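Side-chain contacts in myosin-I heavy chain (Dictyostelium discoideum, PDB 5EJY), which is an actin-based motor with ATPase activity that acts in early phagocytosis and adhesion, seen here as a MyTH4-FERM part of its tail: residues 340-343 / 344-348; 331-334 / 335-339. All coordinates share one frame; numbering follows the deposited sequence.

Contact 1 of 2, residues 340-343 / 344-348; sequences LKLQ and FESSD
Lys341 and Glu345, one helical turn apart, run side by side and point the same way, yet their charged ends do not close on each other. The lysine chain is extended, with CG anti to the backbone N (chi1 -178°), and this carries its CE past the carboxylate: Lys341 CE lies 3.3 Å from Glu345 OE2, whereas Lys341 NZ stays 4.6 Å from that oxygen, beyond a salt bridge. Each polar end is hydrogen-bonded outside this turn, Lys341 NZ to the carbonyl of Lys364 and Glu345 OE1 to the hydroxyl of Tyr365. Glu345 itself is exposed, and this flank is the loose one. The packed flank is formed by three buried residues: Leu340 on helix 390-402, Leu342 on Phe378 and Tyr382 of helix 375-383, and Gln343 on Tyr382 and on His385 in the loop that follows. Leu342 CD1 reaches down the helix to within 3.8 Å of Ser346 CB. The segment spans the C-terminal end of helix 331-346 and the turn that leaves it, in the FERM central domain. Here the last backbone bond is the weak one: Glu345 N gives a straight bond to Lys341 O (2.9 Å, 164°), but Ser347 N makes only a weak one to Gln343 O (3.0 Å). Ser347 has a positive phi, which turns the chain out of the helix. Gln343 bends at chi2, and its amide lies alongside the Asp348 carboxylate with the two planes 37° apart; Gln343 CD is 3.7 Å from Ser347 C. An alanine in place of Gln343 would lack this amide, which would probably open a gap beside Tyr382 and His385 and leave the Asp348 carboxylate without its flanking group. Asp348 OD1 also accepts the backbone N-H of Gly387, and the Ser347 carbonyl meets the hydroxyl of Tyr382.

Contact 2 of 2, residues 331-334 / 335-339; sequences QDYQ and ISIGS
Tyr333 and Ile337 meet where the isoleucine branches lie obliquely against the ring, Ile337 CD1 coming to 3.5 Å from Tyr333 CE1 and Ile337 CG2 to 3.8 Å from Tyr333 CZ. Ring and isoleucine are brought together by their first torsions: Tyr333 CG is anti to its own N (chi1 179°), which swings the ring along the helix toward the next turn, and Ile337 CG1 sits between its N and carbonyl carbon (chi1 56°). The carbonyl of Tyr333 accepts Ile337 N, which approaches nearly in line with the C=O bond at 3.1 Å. In the model the hydroxyl of Ser336 donates to the same oxygen, although the Ser336 OG to Tyr333 O distance of 2.5 Å is so short that its exact value is doubtful. Two residues back along the chain, Gln331 O accepts the N-H of Ile335, with Ile335 N at 2.8 Å from Gln331 O. Further out, neighbouring helices and the loops between them surround the side chains. Tyr333 OH bonds to the carbonyl of Leu400, and its ring stacks edge-to-face with His404; Leu400 and Leu401 of helix 390-402 also touch Ile337. Asp332 forms a salt bridge with Arg374, Gln331 NE2 binds Asp369, and Gln334 NE2 binds the carbonyl of Leu322. The chemistry is thus split within one helix: Tyr333 and Ile337 pack as an apolar pair, while the serine hydroxyl turns back onto the backbone, so that its polar group is probably satisfied by its own helix.

In the fold
Both contacts lie on one helix, 331-346, inside the FERM central domain of this MyTH4-FERM unit. Contact 2 comes first and occupies the opening turns; contact 1 follows directly, taking in the last turn and the exit from the helix, with the centres about 13 Å apart. Their segments adjoin in sequence without further touch. The same two helices flank both ends: 390-402 and 375-383 receive side chains from each contact, and helix 368-373 is added at contact 2. His385, in the loop joining the two shared helices, is met by residues of both contacts. Helix 331-346 is thus packed into the helical central lobe near both its ends, while Asp332 and Glu345 remain at the surface.

Contact 1 of 2, residues 340-343 / 344-348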
loop_
_atom_site.group_PDB
_atom_site.type_symbol
_atom_site.label_atom_id
_atom_site.label_comp_id
_atom_site.label_asym_id
_atom_site.label_seq_id
_atom_site.Cartn_x
_atom_site.Cartn_y
_atom_site.Cartn_z
ATOM N N LEU A 340 22.978 -3.058 26.541
ATOM C CA LEU A 340 21.949 -3.790 27.273
ATOM C C LEU A 340 21.276 -4.834 26.384
ATOM O O LEU A 340 21.024 -5.964 26.819
ATOM C CB LEU A 340 20.921 -2.830 27.881
ATOM C CG LEU A 340 21.435 -2.075 29.110
ATOM C CD1 LEU A 340 20.519 -0.930 29.495
ATOM C CD2 LEU A 340 21.625 -3.039 30.289
ATOM N N LYS A 341 21.005 -4.465 25.135
ATOM C CA LYS A 341 20.391 -5.390 24.182
ATOM C C LYS A 341 21.289 -6.609 23.956
ATOM O O LYS A 341 20.811 -7.741 23.828
ATOM C CB LYS A 341 20.094 -4.677 22.859
ATOM C CG LYS A 341 19.404 -5.539 21.800
ATOM C CD LYS A 341 19.040 -4.703 20.571
ATOM C CE LYS A 341 18.909 -5.547 19.299
ATOM N NZ LYS A 341 18.784 -4.670 18.082
ATOM N N LEU A 342 22.596 -6.379 23.924
ATOM C CA LEU A 342 23.539 -7.475 23.738
ATOM C C LEU A 342 23.557 -8.394 24.957
ATOM O O LEU A 342 23.619 -9.618 24.820
ATOM C CB LEU A 342 24.947 -6.941 23.443
ATOM C CG LEU A 342 26.007 -7.995 23.104
ATOM C CD1 LEU A 342 25.537 -8.917 21.988
ATOM C CD2 LEU A 342 27.331 -7.321 22.729
ATOM N N GLN A 343 23.489 -7.810 26.148
ATOM C CA GLN A 343 23.473 -8.608 27.369
ATOM C C GLN A 343 22.206 -9.461 27.420
ATOM O O GLN A 343 22.210 -10.590 27.930
ATOM C CB GLN A 343 23.553 -7.712 28.602
ATOM C CG GLN A 343 23.566 -8.470 29.932
ATOM C CD GLN A 343 24.742 -9.438 30.070
ATOM O OE1 GLN A 343 24.702 -10.366 30.885
ATOM N NE2 GLN A 343 25.787 -9.228 29.275
ATOM N N PHE A 344 21.124 -8.909 26.882
ATOM C CA PHE A 344 19.842 -9.601 26.847
ATOM C C PHE A 344 19.894 -10.779 25.884
ATOM O O PHE A 344 19.564 -11.915 26.253
ATOM C CB PHE A 344 18.719 -8.628 26.463
ATOM C CG PHE A 344 17.398 -9.298 26.204
ATOM C CD1 PHE A 344 16.625 -9.767 27.255
ATOM C CD2 PHE A 344 16.930 -9.455 24.911
ATOM C CE1 PHE A 344 15.406 -10.393 27.014
ATOM C CE2 PHE A 344 15.714 -10.082 24.668
ATOM C CZ PHE A 344 14.956 -10.541 25.719
ATOM N N GLU A 345 20.328 -10.518 24.655
ATOM C CA GLU A 345 20.320 -11.537 23.616
ATOM C C GLU A 345 21.436 -12.581 23.734
ATOM O O GLU A 345 21.247 -13.735 23.361
ATOM C CB GLU A 345 20.352 -10.897 22.227
ATOM C CG GLU A 345 19.113 -10.075 21.907
ATOM C CD GLU A 345 19.097 -9.553 20.484
ATOM O OE1 GLU A 345 19.918 -10.007 19.665
ATOM O OE2 GLU A 345 18.254 -8.681 20.177
ATOM N N SER A 346 22.597 -12.176 24.240
ATOM C CA SER A 346 23.778 -13.032 24.190
ATOM C C SER A 346 24.350 -13.354 25.560
ATOM O O SER A 346 25.255 -14.181 25.679
ATOM C CB SER A 346 24.857 -12.398 23.315
ATOM O OG SER A 346 24.517 -12.515 21.945
ATOM N N SER A 347 23.821 -12.700 26.586
ATOM C CA SER A 347 24.304 -12.891 27.941
ATOM C C SER A 347 25.741 -12.393 28.082
ATOM O O SER A 347 26.238 -11.673 27.214
ATOM C CB SER A 347 24.206 -14.366 28.342
ATOM O OG SER A 347 24.188 -14.490 29.748
ATOM N N ASP A 348 26.397 -12.785 29.177
ATOM C CA ASP A 348 27.738 -12.301 29.538
ATOM C C ASP A 348 28.753 -12.259 28.398
ATOM O O ASP A 348 28.719 -13.086 27.484
ATOM C CB ASP A 348 28.313 -13.138 30.686
ATOM C CG ASP A 348 27.710 -12.779 32.026
ATOM O OD1 ASP A 348 26.986 -11.763 32.101
ATOM O OD2 ASP A 348 27.978 -13.507 33.010
#

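Contact 2 of 2, residues 331-334 / 335-339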
loop_
_atom_site.group_PDB
_atom_site.type_symbol
_atom_site.label_atom_id
_atom_site.label_comp_id
_atom_site.label_asym_id
_atom_site.label_seq_id
_atom_site.Cartn_x
_atom_site.Cartn_y
_atom_site.Cartn_z
ATOM N N GLN A 331 26.494 9.006 20.755
ATOM C CA GLN A 331 27.111 7.683 20.797
ATOM C C GLN A 331 27.024 7.046 22.184
ATOM O O GLN A 331 26.815 5.832 22.306
ATOM C CB GLN A 331 28.571 7.750 20.361
ATOM C CG GLN A 331 28.804 8.129 18.910
ATOM C CD GLN A 331 30.267 8.447 18.658
ATOM O OE1 GLN A 331 30.959 8.955 19.543
ATOM N NE2 GLN A 331 30.750 8.133 17.460
ATOM N N ASP A 332 27.201 7.857 23.225
ATOM C CA ASP A 332 27.083 7.354 24.590
ATOM C C ASP A 332 25.722 6.695 24.780
ATOM O O ASP A 332 25.624 5.587 25.315
ATOM C CB ASP A 332 27.236 8.478 25.617
ATOM C CG ASP A 332 28.688 8.899 25.831
ATOM O OD1 ASP A 332 29.618 8.182 25.394
ATOM O OD2 ASP A 332 28.887 9.958 26.463
ATOM N N TYR A 333 24.671 7.390 24.359
ATOM C CA TYR A 333 23.319 6.857 24.510
ATOM C C TYR A 333 23.134 5.571 23.718
ATOM O O TYR A 333 22.626 4.577 24.243
ATOM C CB TYR A 333 22.262 7.869 24.082
ATOM C CG TYR A 333 20.863 7.314 24.211
ATOM C CD1 TYR A 333 20.258 6.639 23.156
ATOM C CD2 TYR A 333 20.158 7.448 25.396
ATOM C CE1 TYR A 333 18.975 6.115 23.283
ATOM C CE2 TYR A 333 18.886 6.940 25.533
ATOM C CZ TYR A 333 18.295 6.275 24.473
ATOM O OH TYR A 333 17.023 5.775 24.625
ATOM N N GLN A 334 23.545 5.589 22.455
ATOM C CA GLN A 334 23.405 4.412 21.613
ATOM C C GLN A 334 24.147 3.238 22.243
ATOM O O GLN A 334 23.669 2.094 22.242
ATOM C CB GLN A 334 23.904 4.700 20.200
ATOM C CG GLN A 334 23.067 5.759 19.481
ATOM C CD GLN A 334 23.713 6.248 18.198
ATOM O OE1 GLN A 334 24.939 6.326 18.095
ATOM N NE2 GLN A 334 22.887 6.581 17.207
ATOM N N ILE A 335 25.310 3.535 22.805
ATOM C CA ILE A 335 26.108 2.529 23.490
ATOM C C ILE A 335 25.348 1.927 24.656
ATOM O O ILE A 335 25.381 0.714 24.860
ATOM C CB ILE A 335 27.435 3.124 24.025
ATOM C CG1 ILE A 335 28.378 3.429 22.869
ATOM C CG2 ILE A 335 28.111 2.146 24.967
ATOM C CD1 ILE A 335 28.583 2.246 21.957
ATOM N N SER A 336 24.674 2.772 25.429
ATOM C CA SER A 336 23.963 2.294 26.607
ATOM C C SER A 336 22.790 1.358 26.266
ATOM O O SER A 336 22.624 0.315 26.898
ATOM C CB SER A 336 23.474 3.461 27.453
ATOM O OG SER A 336 22.589 4.270 26.707
ATOM N N ILE A 337 21.977 1.722 25.277
ATOM C CA ILE A 337 20.880 0.833 24.869
ATOM C C ILE A 337 21.368 -0.417 24.133
ATOM O O ILE A 337 20.864 -1.525 24.366
ATOM C CB ILE A 337 19.780 1.565 24.056
ATOM C CG1 ILE A 337 20.363 2.265 22.823
ATOM C CG2 ILE A 337 19.018 2.553 24.948
ATOM C CD1 ILE A 337 19.283 2.874 21.879
ATOM N N GLY A 338 22.350 -0.254 23.256
ATOM C CA GLY A 338 22.860 -1.373 22.483
ATOM C C GLY A 338 23.605 -2.398 23.322
ATOM O O GLY A 338 23.556 -3.600 23.036
ATOM N N SER A 339 24.294 -1.929 24.361
ATOM C CA SER A 339 25.026 -2.834 25.250
ATOM C C SER A 339 24.075 -3.667 26.104
ATOM O O SER A 339 24.338 -4.839 26.372
ATOM C CB SER A 339 26.026 -2.071 26.132
ATOM O OG SER A 339 25.366 -1.270 27.100
#